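Local coordinates for benzoate 1,2-dioxygenase beta subunit (Burkholderia mallei ATCC 23344, PDB 3E99), which is the beta subunit of benzoate 1,2-dioxygenase, a ring-hydroxylating enzyme that converts benzoate into a cis-1,2-dihydrodiol by adding both atoms of O2, at residues A37-P42 and I159-I164. Numbering follows the deposited sequence.
Sequences AVFWMP and IDIYHI
Met41, present as selenomethionine, reaches from strand 37-42 to Ile159 and Ile164 in the C-terminal segment 159-164. Its CB points toward that segment, and CG lies anti to the backbone N (chi1 179°), beside the carbonyl carbon. CB and CG make no close approach to it; the touching starts at Met41 SE, 3.9 Å from Ile164 CD1. The chain then bends (chi3 63°), and the terminal Met41 CE lies 3.7 Å from Ile159 CG2, with Ile164 CD1 a little farther off. Two residues back on the same side of the strand, Phe39 brings the edge of its ring to the same methyl: Ile164 CD1 lies near the ring plane, 3.8 Å from Phe39 CZ. Ile161 CG2 comes to Phe39 CZ obliquely at 4.2 Å. Ile164 CD1 is thus shared by Phe39 and Met41. Within segment 159-164, a nearly straight hydrogen bond runs from Asp160 N to His163 ND1 (3.0 Å), in the plane of the imidazole. Asp160 also forms salt bridges with Arg72 and Arg75 of helix 66-82, while the terminal carboxylate of Ile164 is hydrogen-bonded to His92 and Lys146. In this NTF2-like fold the chain end is packed between the curved sheet and helix 66-82, Ile164 touching Trp113 and Ile161 touching Ile76. No hydrogen bond crosses between the two segments: their contact is wholly apolar, resting on shape and burial, whereas the carboxylates of Asp160 and Ile164 find partners on the helix and other strands.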
ATOM      1  N   ALA A  37      -5.271 -26.870   4.349  1.00 22.76           N
ATOM      2  CA  ALA A  37      -5.520 -25.604   3.654  1.00 24.09           C
ATOM      3  C   ALA A  37      -5.876 -25.819   2.185  1.00 23.86           C
ATOM      4  O   ALA A  37      -5.231 -26.597   1.495  1.00 23.97           O
ATOM      5  CB  ALA A  37      -4.307 -24.662   3.770  1.00 22.93           C
ATOM      6  N   VAL A  38      -6.902 -25.114   1.719  1.00 25.70           N
ATOM      7  CA  VAL A  38      -7.231 -25.057   0.303  1.00 27.93           C
ATOM      8  C   VAL A  38      -6.706 -23.729  -0.238  1.00 30.88           C
ATOM      9  O   VAL A  38      -6.841 -22.698   0.423  1.00 30.99           O
ATOM     10  CB  VAL A  38      -8.770 -25.084   0.061  1.00 30.19           C
ATOM     11  CG1 VAL A  38      -9.077 -25.020  -1.429  1.00 35.42           C
ATOM     12  CG2 VAL A  38      -9.382 -26.333   0.663  1.00 27.12           C
ATOM     13  N   PHE A  39      -6.118 -23.774  -1.428  1.00 27.68           N
ATOM     14  CA  PHE A  39      -5.431 -22.637  -2.034  1.00 30.52           C
ATOM     15  C   PHE A  39      -5.935 -22.577  -3.449  1.00 30.48           C
ATOM     16  O   PHE A  39      -5.730 -23.498  -4.209  1.00 32.38           O
ATOM     17  CB  PHE A  39      -3.917 -22.881  -2.010  1.00 30.48           C
ATOM     18  CG  PHE A  39      -3.078 -21.725  -2.511  1.00 29.99           C
ATOM     19  CD1 PHE A  39      -3.103 -21.344  -3.844  1.00 29.88           C
ATOM     20  CD2 PHE A  39      -2.228 -21.043  -1.636  1.00 33.74           C
ATOM     21  CE1 PHE A  39      -2.303 -20.274  -4.304  1.00 36.68           C
ATOM     22  CE2 PHE A  39      -1.429 -19.983  -2.087  1.00 34.07           C
ATOM     23  CZ  PHE A  39      -1.462 -19.607  -3.422  1.00 27.37           C
ATOM     24  N   TRP A  40      -6.589 -21.486  -3.806  1.00 29.00           N
ATOM     25  CA  TRP A  40      -7.291 -21.396  -5.051  1.00 29.52           C
ATOM     26  C   TRP A  40      -7.159 -20.030  -5.710  1.00 31.00           C
ATOM     27  O   TRP A  40      -7.615 -18.985  -5.170  1.00 25.57           O
ATOM     28  CB  TRP A  40      -8.751 -21.713  -4.807  1.00 30.20           C
ATOM     29  CG  TRP A  40      -9.575 -21.658  -6.018  1.00 34.55           C
ATOM     30  CD1 TRP A  40      -9.194 -21.972  -7.299  1.00 39.25           C
ATOM     31  CD2 TRP A  40     -10.949 -21.306  -6.081  1.00 34.28           C
ATOM     32  NE1 TRP A  40     -10.256 -21.821  -8.154  1.00 34.16           N
ATOM     33  CE2 TRP A  40     -11.345 -21.402  -7.435  1.00 40.00           C
ATOM     34  CE3 TRP A  40     -11.891 -20.916  -5.125  1.00 36.70           C
ATOM     35  CZ2 TRP A  40     -12.646 -21.107  -7.861  1.00 44.78           C
ATOM     36  CZ3 TRP A  40     -13.186 -20.588  -5.546  1.00 41.51           C
ATOM     37  CH2 TRP A  40     -13.556 -20.702  -6.903  1.00 45.16           C
HETATM   38  N   MSE A  41      -6.538 -20.037  -6.884  1.00 31.43           N
HETATM   39  CA  MSE A  41      -6.518 -18.865  -7.726  1.00 32.22           C
HETATM   40  C   MSE A  41      -7.245 -19.187  -8.992  1.00 34.52           C
HETATM   41  O   MSE A  41      -6.648 -19.799  -9.872  1.00 36.76           O
HETATM   42  CB  MSE A  41      -5.093 -18.408  -8.044  1.00 31.86           C
HETATM   43  CG  MSE A  41      -5.052 -17.174  -8.955  1.00 30.00           C
HETATM   44 SE   MSE A  41      -3.188 -16.390  -9.052  0.75 40.07          SE
HETATM   45  CE  MSE A  41      -2.370 -17.819  -9.819  1.00 40.61           C
ATOM     46  N   PRO A  42      -8.532 -18.776  -9.092  1.00 37.29           N
ATOM     47  CA  PRO A  42      -9.331 -19.028 -10.291  1.00 38.18           C
ATOM     48  C   PRO A  42      -8.818 -18.341 -11.573  1.00 40.03           C
ATOM     49  O   PRO A  42      -8.106 -17.344 -11.521  1.00 38.29           O
ATOM     50  CB  PRO A  42     -10.702 -18.479  -9.916  1.00 36.47           C
ATOM     51  CG  PRO A  42     -10.422 -17.471  -8.852  1.00 38.72           C
ATOM     52  CD  PRO A  42      -9.319 -18.036  -8.077  1.00 35.66           C
ATOM     53  N   ILE A 159       3.299 -16.760 -13.373  1.00 44.63           N
ATOM     54  CA  ILE A 159       3.045 -16.400 -12.005  1.00 40.23           C
ATOM     55  C   ILE A 159       3.270 -17.626 -11.168  1.00 34.23           C
ATOM     56  O   ILE A 159       2.877 -18.715 -11.521  1.00 33.70           O
ATOM     57  CB  ILE A 159       1.596 -15.811 -11.828  1.00 40.56           C
ATOM     58  CG1 ILE A 159       1.486 -15.019 -10.542  1.00 40.40           C
ATOM     59  CG2 ILE A 159       0.549 -16.881 -11.826  1.00 44.55           C
ATOM     60  CD1 ILE A 159       0.321 -14.051 -10.509  1.00 43.36           C
ATOM     61  N   ASP A 160       3.904 -17.447 -10.027  1.00 31.33           N
ATOM     62  CA  ASP A 160       4.034 -18.533  -9.079  1.00 29.30           C
ATOM     63  C   ASP A 160       3.567 -18.088  -7.725  1.00 26.79           C
ATOM     64  O   ASP A 160       3.249 -16.913  -7.530  1.00 25.44           O
ATOM     65  CB  ASP A 160       5.483 -18.970  -9.031  1.00 26.60           C
ATOM     66  CG  ASP A 160       5.637 -20.469  -8.779  1.00 36.81           C
ATOM     67  OD1 ASP A 160       4.755 -21.078  -8.148  1.00 34.55           O
ATOM     68  OD2 ASP A 160       6.646 -21.033  -9.224  1.00 30.04           O
ATOM     69  N   ILE A 161       3.548 -19.034  -6.786  1.00 28.78           N
ATOM     70  CA  ILE A 161       3.065 -18.796  -5.438  1.00 27.71           C
ATOM     71  C   ILE A 161       3.788 -17.688  -4.676  1.00 26.73           C
ATOM     72  O   ILE A 161       3.217 -17.064  -3.780  1.00 23.63           O
ATOM     73  CB  ILE A 161       3.029 -20.124  -4.608  1.00 29.64           C
ATOM     74  CG1 ILE A 161       4.394 -20.798  -4.531  1.00 29.41           C
ATOM     75  CG2 ILE A 161       2.033 -21.080  -5.195  1.00 29.41           C
ATOM     76  CD1 ILE A 161       4.343 -22.031  -3.654  1.00 27.26           C
ATOM     77  N   TYR A 162       5.047 -17.421  -5.029  1.00 28.37           N
ATOM     78  CA  TYR A 162       5.793 -16.344  -4.348  1.00 27.35           C
ATOM     79  C   TYR A 162       5.449 -14.942  -4.840  1.00 26.87           C
ATOM     80  O   TYR A 162       5.990 -13.945  -4.329  1.00 27.44           O
ATOM     81  CB  TYR A 162       7.281 -16.592  -4.417  1.00 29.01           C
ATOM     82  CG  TYR A 162       7.821 -16.848  -5.786  1.00 23.56           C
ATOM     83  CD1 TYR A 162       8.162 -15.796  -6.638  1.00 32.21           C
ATOM     84  CD2 TYR A 162       8.059 -18.136  -6.223  1.00 27.22           C
ATOM     85  CE1 TYR A 162       8.681 -16.036  -7.905  1.00 33.10           C
ATOM     86  CE2 TYR A 162       8.593 -18.372  -7.489  1.00 23.82           C
ATOM     87  CZ  TYR A 162       8.880 -17.336  -8.316  1.00 29.53           C
ATOM     88  OH  TYR A 162       9.418 -17.634  -9.528  1.00 34.39           O
ATOM     89  N   HIS A 163       4.576 -14.849  -5.840  1.00 25.36           N
ATOM     90  CA  HIS A 163       4.092 -13.556  -6.352  1.00 25.97           C
ATOM     91  C   HIS A 163       2.768 -13.112  -5.754  1.00 24.63           C
ATOM     92  O   HIS A 163       2.353 -11.973  -5.980  1.00 27.70           O
ATOM     93  CB  HIS A 163       3.844 -13.608  -7.838  1.00 22.81           C
ATOM     94  CG  HIS A 163       5.063 -13.741  -8.660  1.00 24.96           C
ATOM     95  ND1 HIS A 163       5.269 -14.820  -9.480  1.00 29.19           N
ATOM     96  CD2 HIS A 163       6.133 -12.925  -8.822  1.00 33.19           C
ATOM     97  CE1 HIS A 163       6.425 -14.678 -10.106  1.00 33.83           C
ATOM     98  NE2 HIS A 163       6.959 -13.526  -9.741  1.00 26.42           N
ATOM     99  N   ILE A 164       2.130 -13.999  -4.991  1.00 24.73           N
ATOM    100  CA  ILE A 164       0.754 -13.826  -4.522  1.00 22.93           C
ATOM    101  C   ILE A 164       0.627 -14.195  -3.076  1.00 23.71           C
ATOM    102  O   ILE A 164      -0.524 -14.373  -2.603  1.00 26.65           O
ATOM    103  CB  ILE A 164      -0.247 -14.645  -5.397  1.00 23.16           C
ATOM    104  CG1 ILE A 164       0.099 -16.136  -5.309  1.00 30.61           C
ATOM    105  CG2 ILE A 164      -0.159 -14.169  -6.834  1.00 23.12           C
ATOM    106  CD1 ILE A 164      -0.714 -17.066  -6.173  1.00 26.34           C
ATOM    107  OXT ILE A 164       1.649 -14.350  -2.339  1.00 26.79           O
TER